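Local coordinates for protein diaminopimelate decarboxylase (Psychromonas ingrahamii, PDB 4XG1) that probably catalyses the pyridoxal-phosphate-dependent decarboxylation of meso-2,6-diaminopimelate to L-lysine, the final step of lysine biosynthesis by this pathway, at residues G239-P244 and T249-A254; I201-T206 and P275-M280; S381-S386 and E405-K410. All coordinates share one frame; numbering follows the deposited sequence.

Interaction 1. Residues G239-P244 and T249-A254; sequences GGLGVP and TPPEPA. With LLP ((2S)-2-amino-6-[[3-hydroxy-2-methyl-5-(phosphonooxymethyl)pyridin-4-yl]methylideneamino]hexanoic acid), chain T.
L241 packs its isobutyl group against P251 and P253. Both methyls close on P251 O, CD1 at 3.4 Å, and CD2 goes on to P253 CA at 3.8 Å; CD1 also packs on P251 CD. With CG anti to the backbone N (chi1 178°), the isobutyl group lies obliquely across P251, its methyls at the carbonyl. P250 works in the reverse direction, against the loop 239-244. Its CG sits 3.4 Å from G242 O and 3.6 Å from V243 CA, and meets P244 CD at 3.9 Å, the two pyrrolidine rings crossing at about a right angle. Cutting L241 back to an alanine would probably leave P251 and P253 without their apolar partner and open a gap there. The loop 239-244 follows barrel strand 234-236 of the TIM-barrel domain and is its glycine-rich phosphate-binding loop, and 249-254 leads into helix 253-262, with E252 at the N-cap position. G240 N donates to phosphate oxygen OP3 of LLP, the lysine imine of the cofactor, over 2.9 Å and nearly straight (166°). Two glycines shape this loop: a CB on G239 would run into OP3, and the positive phi of G240 (113°) would jam a CB against the preceding carbonyl. Further out, F45 of helix 35-49 packs on both L241 and P253, and I208 lies on P251. V243 points away from the prolines, and its side chain packs on A281 and N282.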
# COMPACT_ATOMS: atom_id res chain seq x y z
N GLY B 239 4.61 -21.58 -0.53
CA GLY B 239 5.42 -20.98 -1.58
C GLY B 239 6.76 -20.63 -0.98
O GLY B 239 7.22 -21.35 -0.08
N GLY B 240 7.35 -19.54 -1.44
CA GLY B 240 8.55 -19.02 -0.83
C GLY B 240 9.79 -19.10 -1.69
O GLY B 240 10.83 -18.54 -1.36
N LEU B 241 9.70 -19.80 -2.80
CA LEU B 241 10.85 -19.92 -3.65
C LEU B 241 11.16 -18.54 -4.27
O LEU B 241 10.26 -17.89 -4.86
CB LEU B 241 10.61 -20.97 -4.76
CG LEU B 241 11.76 -21.15 -5.76
CD1 LEU B 241 13.02 -21.66 -5.07
CD2 LEU B 241 11.36 -22.11 -6.87
N GLY B 242 12.42 -18.13 -4.13
CA GLY B 242 12.81 -16.81 -4.53
C GLY B 242 13.13 -16.64 -5.99
O GLY B 242 13.08 -17.61 -6.75
N VAL B 243 13.39 -15.41 -6.41
CA VAL B 243 13.71 -15.12 -7.79
C VAL B 243 14.90 -14.19 -7.85
O VAL B 243 15.24 -13.55 -6.86
CB VAL B 243 12.55 -14.47 -8.56
CG1 VAL B 243 11.34 -15.38 -8.60
CG2 VAL B 243 12.17 -13.11 -7.99
N PRO B 244 15.52 -14.09 -9.04
CA PRO B 244 16.59 -13.10 -9.27
C PRO B 244 16.06 -11.70 -9.52
O PRO B 244 15.39 -11.47 -10.54
CB PRO B 244 17.31 -13.63 -10.52
CG PRO B 244 16.28 -14.42 -11.26
CD PRO B 244 15.41 -15.05 -10.17
N THR B 249 20.80 -16.04 -7.00
CA THR B 249 20.71 -17.25 -7.82
C THR B 249 19.91 -18.29 -7.07
O THR B 249 20.48 -19.27 -6.58
CB THR B 249 22.12 -17.83 -8.10
OG1 THR B 249 22.80 -18.03 -6.85
CG2 THR B 249 22.95 -16.89 -8.98
N PRO B 250 18.61 -18.07 -6.94
CA PRO B 250 17.82 -19.08 -6.31
C PRO B 250 17.69 -20.30 -7.21
O PRO B 250 17.93 -20.22 -8.40
CB PRO B 250 16.44 -18.42 -6.16
CG PRO B 250 16.40 -17.41 -7.23
CD PRO B 250 17.80 -16.90 -7.32
N PRO B 251 17.34 -21.43 -6.62
CA PRO B 251 17.01 -22.59 -7.40
C PRO B 251 15.89 -22.24 -8.34
O PRO B 251 14.91 -21.63 -7.91
CB PRO B 251 16.50 -23.60 -6.35
CG PRO B 251 16.99 -23.11 -5.04
CD PRO B 251 17.13 -21.64 -5.17
N GLU B 252 15.98 -22.68 -9.58
CA GLU B 252 14.84 -22.58 -10.46
C GLU B 252 13.81 -23.62 -10.09
O GLU B 252 14.13 -24.61 -9.45
CB GLU B 252 15.27 -22.66 -11.91
CG GLU B 252 15.74 -21.30 -12.39
CD GLU B 252 16.70 -21.38 -13.54
OE1 GLU B 252 16.61 -22.39 -14.30
OE2 GLU B 252 17.54 -20.46 -13.68
N PRO B 253 12.54 -23.37 -10.43
CA PRO B 253 11.44 -24.22 -10.02
C PRO B 253 11.65 -25.72 -10.26
O PRO B 253 11.37 -26.53 -9.37
CB PRO B 253 10.27 -23.75 -10.86
CG PRO B 253 10.62 -22.40 -11.32
CD PRO B 253 12.08 -22.17 -11.15
N ALA B 254 12.14 -26.07 -11.45
CA ALA B 254 12.48 -27.47 -11.79
C ALA B 254 13.36 -28.12 -10.72
O ALA B 254 13.00 -29.14 -10.16
CB ALA B 254 13.18 -27.52 -13.13
N1 LLP T . 1.38 -19.19 0.73
C2 LLP T . 1.22 -18.46 1.83
C2' LLP T . 0.44 -19.03 2.99
C3 LLP T . 1.79 -17.10 1.85
O3 LLP T . 1.67 -16.32 2.96
C4 LLP T . 2.53 -16.61 0.69
C4' LLP T . 3.17 -15.26 0.62
C5 LLP T . 2.65 -17.52 -0.47
C6 LLP T . 2.04 -18.76 -0.38
C5' LLP T . 3.36 -17.14 -1.74
OP4 LLP T . 4.69 -16.85 -1.54
P LLP T . 5.70 -16.49 -2.73
OP1 LLP T . 4.95 -15.45 -3.55
OP2 LLP T . 7.05 -16.08 -2.08
OP3 LLP T . 6.08 -17.80 -3.44
N LLP T . 4.70 -8.32 -0.21
CA LLP T . 5.97 -9.15 -0.13
CB LLP T . 5.69 -10.62 -0.39
CG LLP T . 5.49 -11.50 0.83
CD LLP T . 4.26 -12.37 0.72
CE LLP T . 4.22 -13.39 1.88
NZ LLP T . 3.21 -14.46 1.83
C LLP T . 6.92 -8.69 -1.20
O LLP T . 6.59 -7.86 -2.03
OXT LLP T . 8.05 -9.13 -1.31

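Interaction 2. Residues I201-T206 and P275-M280; sequences IGSQLT and PGRAIM. With LLP ((2S)-2-amino-6-[[3-hydroxy-2-methyl-5-(phosphonooxymethyl)pyridin-4-yl]methylideneamino]hexanoic acid), chain T.
Q204 and R277 bring the backbones closest, CA to CA 7.7 Å, where loop 201-206 faces the start of the short helix 277-280, whose N-cap is G276. Both segments follow barrel strands of the TIM-barrel domain, and the helix start is a phosphate-binding site: G276 N donates to LLP OP3 at 3.1 Å and R277 N to OP1 at 2.7 Å, so the helix dipole probably helps to stabilise the phosphate charge. A CB on G276 would collide with OP1. R277 leaves the helix with CG anti to its backbone N (chi1 -171°), and the bend at chi3 brings the guanidinium to S203 OG and the lysine carboxylate oxygen OXT. NH2 donates to S203 OG, only 11° out of the guanidinium plane; the 2.5 Å between NH2 and OG is very short and doubtful in detail, as is the separation of OG from OP2, to which it also donates. NH1 bonds to LLP OXT at 3.0 Å and NH2 adds a longer bond, so two N-H groups grip the same carboxylate oxygen, consistent with the predicted substrate-binding role of R277; Y245 OH is a further partner of NH1. Q204 CB lies over one guanidinium face, 3.6 Å above the plane and displaced toward its rim, and the amide stands 76° from that plane. Q204 OE1 meets R277 CD at 3.0 Å, while NE2 is used on V243 O. Water 1 joins the two segments and the phosphate: it accepts from Q204 N and from R277 NE, at 2.8 Å from NE, and donates to LLP OP2.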
# COMPACT_ATOMS: atom_id res chain seq x y z
N ILE B 201 7.14 -21.26 4.91
CA ILE B 201 8.30 -20.99 5.75
C ILE B 201 8.94 -19.61 5.56
O ILE B 201 9.71 -19.15 6.41
CB ILE B 201 9.41 -22.05 5.58
CG1 ILE B 201 9.80 -22.24 4.12
CG2 ILE B 201 8.90 -23.37 6.10
CD1 ILE B 201 11.14 -22.93 3.95
N GLY B 202 8.57 -18.95 4.46
CA GLY B 202 8.95 -17.59 4.22
C GLY B 202 8.83 -17.27 2.76
O GLY B 202 8.26 -18.04 2.00
N SER B 203 9.41 -16.14 2.35
CA SER B 203 9.34 -15.71 0.95
C SER B 203 10.68 -15.22 0.49
O SER B 203 11.54 -14.88 1.30
CB SER B 203 8.27 -14.64 0.78
OG SER B 203 7.94 -14.47 -0.58
N GLN B 204 10.86 -15.20 -0.82
CA GLN B 204 12.16 -14.87 -1.43
C GLN B 204 13.30 -15.69 -0.81
O GLN B 204 14.33 -15.14 -0.43
CB GLN B 204 12.40 -13.34 -1.34
CG GLN B 204 13.60 -12.77 -2.07
CD GLN B 204 13.69 -13.22 -3.53
OE1 GLN B 204 12.70 -13.66 -4.12
NE2 GLN B 204 14.86 -13.05 -4.14
N LEU B 205 13.10 -17.00 -0.67
CA LEU B 205 14.15 -17.87 -0.19
C LEU B 205 15.01 -18.31 -1.38
O LEU B 205 14.47 -18.66 -2.43
CB LEU B 205 13.58 -19.08 0.55
CG LEU B 205 12.68 -18.72 1.73
CD1 LEU B 205 12.26 -19.95 2.49
CD2 LEU B 205 13.35 -17.73 2.68
N THR B 206 16.32 -18.25 -1.22
CA THR B 206 17.28 -18.49 -2.33
C THR B 206 18.07 -19.79 -2.23
O THR B 206 19.04 -19.97 -2.95
CB THR B 206 18.25 -17.30 -2.47
OG1 THR B 206 18.92 -17.10 -1.23
CG2 THR B 206 17.50 -15.98 -2.86
N PRO B 275 3.18 -21.53 -5.04
CA PRO B 275 4.07 -20.47 -5.44
C PRO B 275 3.35 -19.19 -5.92
O PRO B 275 2.33 -19.26 -6.58
CB PRO B 275 4.84 -21.11 -6.60
CG PRO B 275 3.86 -22.04 -7.20
CD PRO B 275 3.14 -22.61 -6.04
N GLY B 276 3.95 -18.03 -5.66
CA GLY B 276 3.47 -16.75 -6.20
C GLY B 276 4.54 -16.01 -6.97
O GLY B 276 4.54 -15.98 -8.21
N ARG B 277 5.49 -15.47 -6.21
CA ARG B 277 6.61 -14.74 -6.79
C ARG B 277 7.32 -15.48 -7.93
O ARG B 277 7.60 -14.90 -8.96
CB ARG B 277 7.61 -14.41 -5.69
CG ARG B 277 8.72 -13.48 -6.11
CD ARG B 277 9.82 -13.33 -5.06
NE ARG B 277 9.36 -13.26 -3.69
CZ ARG B 277 9.02 -12.17 -3.01
NH1 ARG B 277 9.05 -10.96 -3.53
NH2 ARG B 277 8.60 -12.32 -1.76
N ALA B 278 7.61 -16.76 -7.73
CA ALA B 278 8.41 -17.53 -8.69
C ALA B 278 7.69 -17.63 -10.02
O ALA B 278 8.32 -17.66 -11.08
CB ALA B 278 8.69 -18.90 -8.15
N ILE B 279 6.37 -17.60 -9.98
CA ILE B 279 5.61 -17.56 -11.22
C ILE B 279 5.52 -16.18 -11.83
O ILE B 279 5.70 -16.02 -13.03
CB ILE B 279 4.22 -18.17 -11.05
CG1 ILE B 279 4.37 -19.66 -10.79
CG2 ILE B 279 3.36 -17.93 -12.29
CD1 ILE B 279 3.08 -20.33 -10.40
N MET B 280 5.26 -15.16 -11.04
CA MET B 280 4.88 -13.84 -11.62
C MET B 280 5.93 -12.77 -11.63
O MET B 280 5.85 -11.86 -12.45
CB MET B 280 3.66 -13.29 -10.90
CG MET B 280 2.40 -14.07 -11.14
SD MET B 280 1.85 -14.07 -12.84
CE MET B 280 2.00 -12.35 -13.32
N1 LLP T . 1.38 -19.19 0.73
C2 LLP T . 1.22 -18.46 1.83
C2' LLP T . 0.44 -19.03 2.99
C3 LLP T . 1.79 -17.10 1.85
O3 LLP T . 1.67 -16.32 2.96
C4 LLP T . 2.53 -16.61 0.69
C4' LLP T . 3.17 -15.26 0.62
C5 LLP T . 2.65 -17.52 -0.47
C6 LLP T . 2.04 -18.76 -0.38
C5' LLP T . 3.36 -17.14 -1.74
OP4 LLP T . 4.69 -16.85 -1.54
P LLP T . 5.70 -16.49 -2.73
OP1 LLP T . 4.95 -15.45 -3.55
OP2 LLP T . 7.05 -16.08 -2.08
OP3 LLP T . 6.08 -17.80 -3.44
N LLP T . 4.70 -8.32 -0.21
CA LLP T . 5.97 -9.15 -0.13
CB LLP T . 5.69 -10.62 -0.39
CG LLP T . 5.49 -11.50 0.83
CD LLP T . 4.26 -12.37 0.72
CE LLP T . 4.22 -13.39 1.88
NZ LLP T . 3.21 -14.46 1.83
C LLP T . 6.92 -8.69 -1.20
O LLP T . 6.59 -7.86 -2.03
OXT LLP T . 8.05 -9.13 -1.31
O HOH W 1 9.40 -15.93 -2.88

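Interaction 3. Residues S381-S386 and E405-K410; sequences SSNYNS and EREELK. With LLP ((2S)-2-amino-6-[[3-hydroxy-2-methyl-5-(phosphonooxymethyl)pyridin-4-yl]methylideneamino]hexanoic acid), chain L.
N383 and E407 meet amide to carboxylate, their planes nearly coplanar, 27° apart. N383 ND2 donates to E407 OE1 at 2.7 Å with a moderately bent angle of 149°; OE1 takes the bond on its syn lone pair and lies close to the N383 amide plane. Both residues sit in loops of the C-terminal beta domain at the dimer interface: the loop holding N383 precedes strand 391-396, and the one holding E407 comes after strand 399-404. The side chain of E407, extended beyond CG, reaches N383 although N383 CA and E407 CA are 9.7 Å apart. The other E407 oxygen, OE2, forms a salt bridge with R389 NE, which probably keeps the acid ionised. N383 is used at both polar atoms of its amide: ND2 also donates to R387 O, and OD1 accepts from R389 NH1 of the second subunit, so three hydrogen bonds fix the rotation of the amide. The same loop lends Y384 to the pocket of LLP of chain L. Y384, with CG anti to its backbone N (chi1 -176°), swings its ring the other way from N383, and its OH bonds to E349 OE2 and lies 3.2 Å from N of LLP, whose phosphate is held by the second subunit. N385 O accepts a bond from S83 OG of that subunit, while N385 ND2 sits 3.5 Å above the centre of the Y384 ring.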
# COMPACT_ATOMS: atom_id res chain seq x y z
N SER B 381 -0.73 -1.80 -4.76
CA SER B 381 -0.87 -0.43 -5.18
C SER B 381 -2.02 0.26 -4.53
O SER B 381 -2.99 -0.37 -4.08
CB SER B 381 -1.06 -0.32 -6.66
OG SER B 381 -2.30 -0.91 -7.02
N SER B 382 -1.92 1.58 -4.47
CA SER B 382 -2.91 2.41 -3.79
C SER B 382 -3.15 3.66 -4.58
O SER B 382 -2.60 3.81 -5.67
CB SER B 382 -2.43 2.78 -2.40
OG SER B 382 -1.43 3.79 -2.47
N ASN B 383 -3.96 4.54 -4.02
CA ASN B 383 -4.28 5.84 -4.61
C ASN B 383 -3.66 7.03 -3.87
O ASN B 383 -4.13 8.13 -4.02
CB ASN B 383 -5.79 6.04 -4.64
CG ASN B 383 -6.48 5.02 -5.48
OD1 ASN B 383 -7.27 4.22 -4.98
ND2 ASN B 383 -6.22 5.03 -6.81
N TYR B 384 -2.60 6.81 -3.11
CA TYR B 384 -2.02 7.89 -2.32
C TYR B 384 -1.69 9.11 -3.19
O TYR B 384 -1.31 8.96 -4.35
CB TYR B 384 -0.81 7.33 -1.60
CG TYR B 384 -0.10 8.25 -0.63
CD1 TYR B 384 -0.80 9.10 0.23
CD2 TYR B 384 1.28 8.27 -0.58
CE1 TYR B 384 -0.14 9.93 1.12
CE2 TYR B 384 1.95 9.09 0.29
CZ TYR B 384 1.23 9.92 1.15
OH TYR B 384 1.94 10.74 1.98
N ASN B 385 -1.91 10.30 -2.65
CA ASN B 385 -1.85 11.58 -3.41
C ASN B 385 -2.93 11.64 -4.49
O ASN B 385 -2.82 12.40 -5.43
CB ASN B 385 -0.49 11.79 -4.06
CG ASN B 385 0.59 12.22 -3.09
OD1 ASN B 385 1.67 12.65 -3.52
ND2 ASN B 385 0.36 12.03 -1.78
N SER B 386 -3.99 10.84 -4.34
CA SER B 386 -5.09 10.83 -5.27
C SER B 386 -4.61 10.63 -6.68
O SER B 386 -5.03 11.33 -7.59
CB SER B 386 -5.93 12.11 -5.14
OG SER B 386 -6.63 12.12 -3.89
N GLU B 405 -8.06 -1.52 -16.85
CA GLU B 405 -8.10 -0.15 -17.30
C GLU B 405 -7.54 0.78 -16.23
O GLU B 405 -7.81 0.61 -15.01
CB GLU B 405 -9.52 0.25 -17.61
CG GLU B 405 -10.11 -0.44 -18.83
CD GLU B 405 -11.65 -0.52 -18.73
OE1 GLU B 405 -12.29 0.24 -17.92
OE2 GLU B 405 -12.25 -1.37 -19.43
N ARG B 406 -6.79 1.77 -16.70
CA ARG B 406 -6.39 2.87 -15.84
C ARG B 406 -7.65 3.40 -15.10
O ARG B 406 -8.70 3.61 -15.72
CB ARG B 406 -5.74 3.97 -16.68
CG ARG B 406 -5.08 5.03 -15.83
CD ARG B 406 -4.38 6.09 -16.60
NE ARG B 406 -3.52 5.48 -17.60
CZ ARG B 406 -2.32 4.98 -17.36
NH1 ARG B 406 -1.79 5.00 -16.13
NH2 ARG B 406 -1.63 4.50 -18.35
N GLU B 407 -7.54 3.65 -13.81
CA GLU B 407 -8.66 4.33 -13.13
C GLU B 407 -8.85 5.75 -13.64
O GLU B 407 -7.90 6.41 -14.03
CB GLU B 407 -8.41 4.37 -11.64
CG GLU B 407 -8.39 3.00 -11.03
CD GLU B 407 -7.97 3.00 -9.59
OE1 GLU B 407 -7.36 3.98 -9.07
OE2 GLU B 407 -8.30 1.98 -8.93
N GLU B 408 -10.09 6.20 -13.66
CA GLU B 408 -10.42 7.60 -13.97
C GLU B 408 -10.52 8.38 -12.63
O GLU B 408 -10.82 7.82 -11.59
CB GLU B 408 -11.77 7.71 -14.67
CG GLU B 408 -11.91 6.92 -15.95
CD GLU B 408 -11.15 7.54 -17.11
OE1 GLU B 408 -11.13 8.78 -17.32
OE2 GLU B 408 -10.56 6.75 -17.86
N LEU B 409 -10.27 9.68 -12.72
CA LEU B 409 -10.30 10.54 -11.56
C LEU B 409 -11.60 10.43 -10.78
O LEU B 409 -11.57 10.31 -9.57
CB LEU B 409 -10.10 12.00 -11.94
CG LEU B 409 -8.77 12.43 -12.51
CD1 LEU B 409 -8.87 13.90 -12.93
CD2 LEU B 409 -7.66 12.25 -11.51
N LYS B 410 -12.73 10.41 -11.46
CA LYS B 410 -14.02 10.32 -10.78
C LYS B 410 -14.24 9.00 -10.01
O LYS B 410 -15.11 8.92 -9.15
CB LYS B 410 -15.17 10.60 -11.73
CG LYS B 410 -15.37 9.54 -12.82
CD LYS B 410 -16.33 9.90 -13.92
CE LYS B 410 -15.78 11.04 -14.73
NZ LYS B 410 -15.20 10.49 -15.99
N1 LLP L . 3.03 20.37 2.57
C2 LLP L . 3.87 19.87 1.64
C2' LLP L . 4.27 20.66 0.47
C3 LLP L . 4.40 18.50 1.73
O3 LLP L . 5.27 17.92 0.84
C4 LLP L . 4.01 17.70 2.85
C4' LLP L . 4.69 16.36 2.82
C5 LLP L . 3.12 18.32 3.83
C6 LLP L . 2.65 19.62 3.64
C5' LLP L . 2.75 17.50 5.01
OP4 LLP L . 2.24 18.29 6.05
P LLP L . 2.16 17.69 7.52
OP1 LLP L . 3.56 17.20 7.75
OP2 LLP L . 1.74 18.95 8.23
OP3 LLP L . 0.96 16.81 7.58
N LLP L . 2.90 9.91 4.91
CA LLP L . 3.87 10.34 5.93
CB LLP L . 3.96 11.83 6.17
CG LLP L . 3.51 12.72 5.06
CD LLP L . 4.55 12.80 3.98
CE LLP L . 5.15 14.19 3.85
NZ LLP L . 4.20 15.26 3.57
C LLP L . 3.41 9.81 7.25
O LLP L . 4.03 10.11 8.27
OXT LLP L . 2.40 9.10 7.36

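In the fold
Interactions 1 and 2 are two walls of one cofactor site, their centres 6 Å apart, with interaction 1 nested along the chain inside the loop closed by interaction 2. They join directly through G242 N to L205 O, 2.7 Å, and V243 O to Q204 NE2, 2.8 Å, and both hold LLP of chain T. Interaction 3 lies away on the beta domain, its centre about 33 Å from that of interaction 1 and about 28 Å from that of interaction 2, and its residue Y384 faces the other LLP, of chain L. That ligand is held by R277 and S203 of the second subunit, so each site is completed by both subunits.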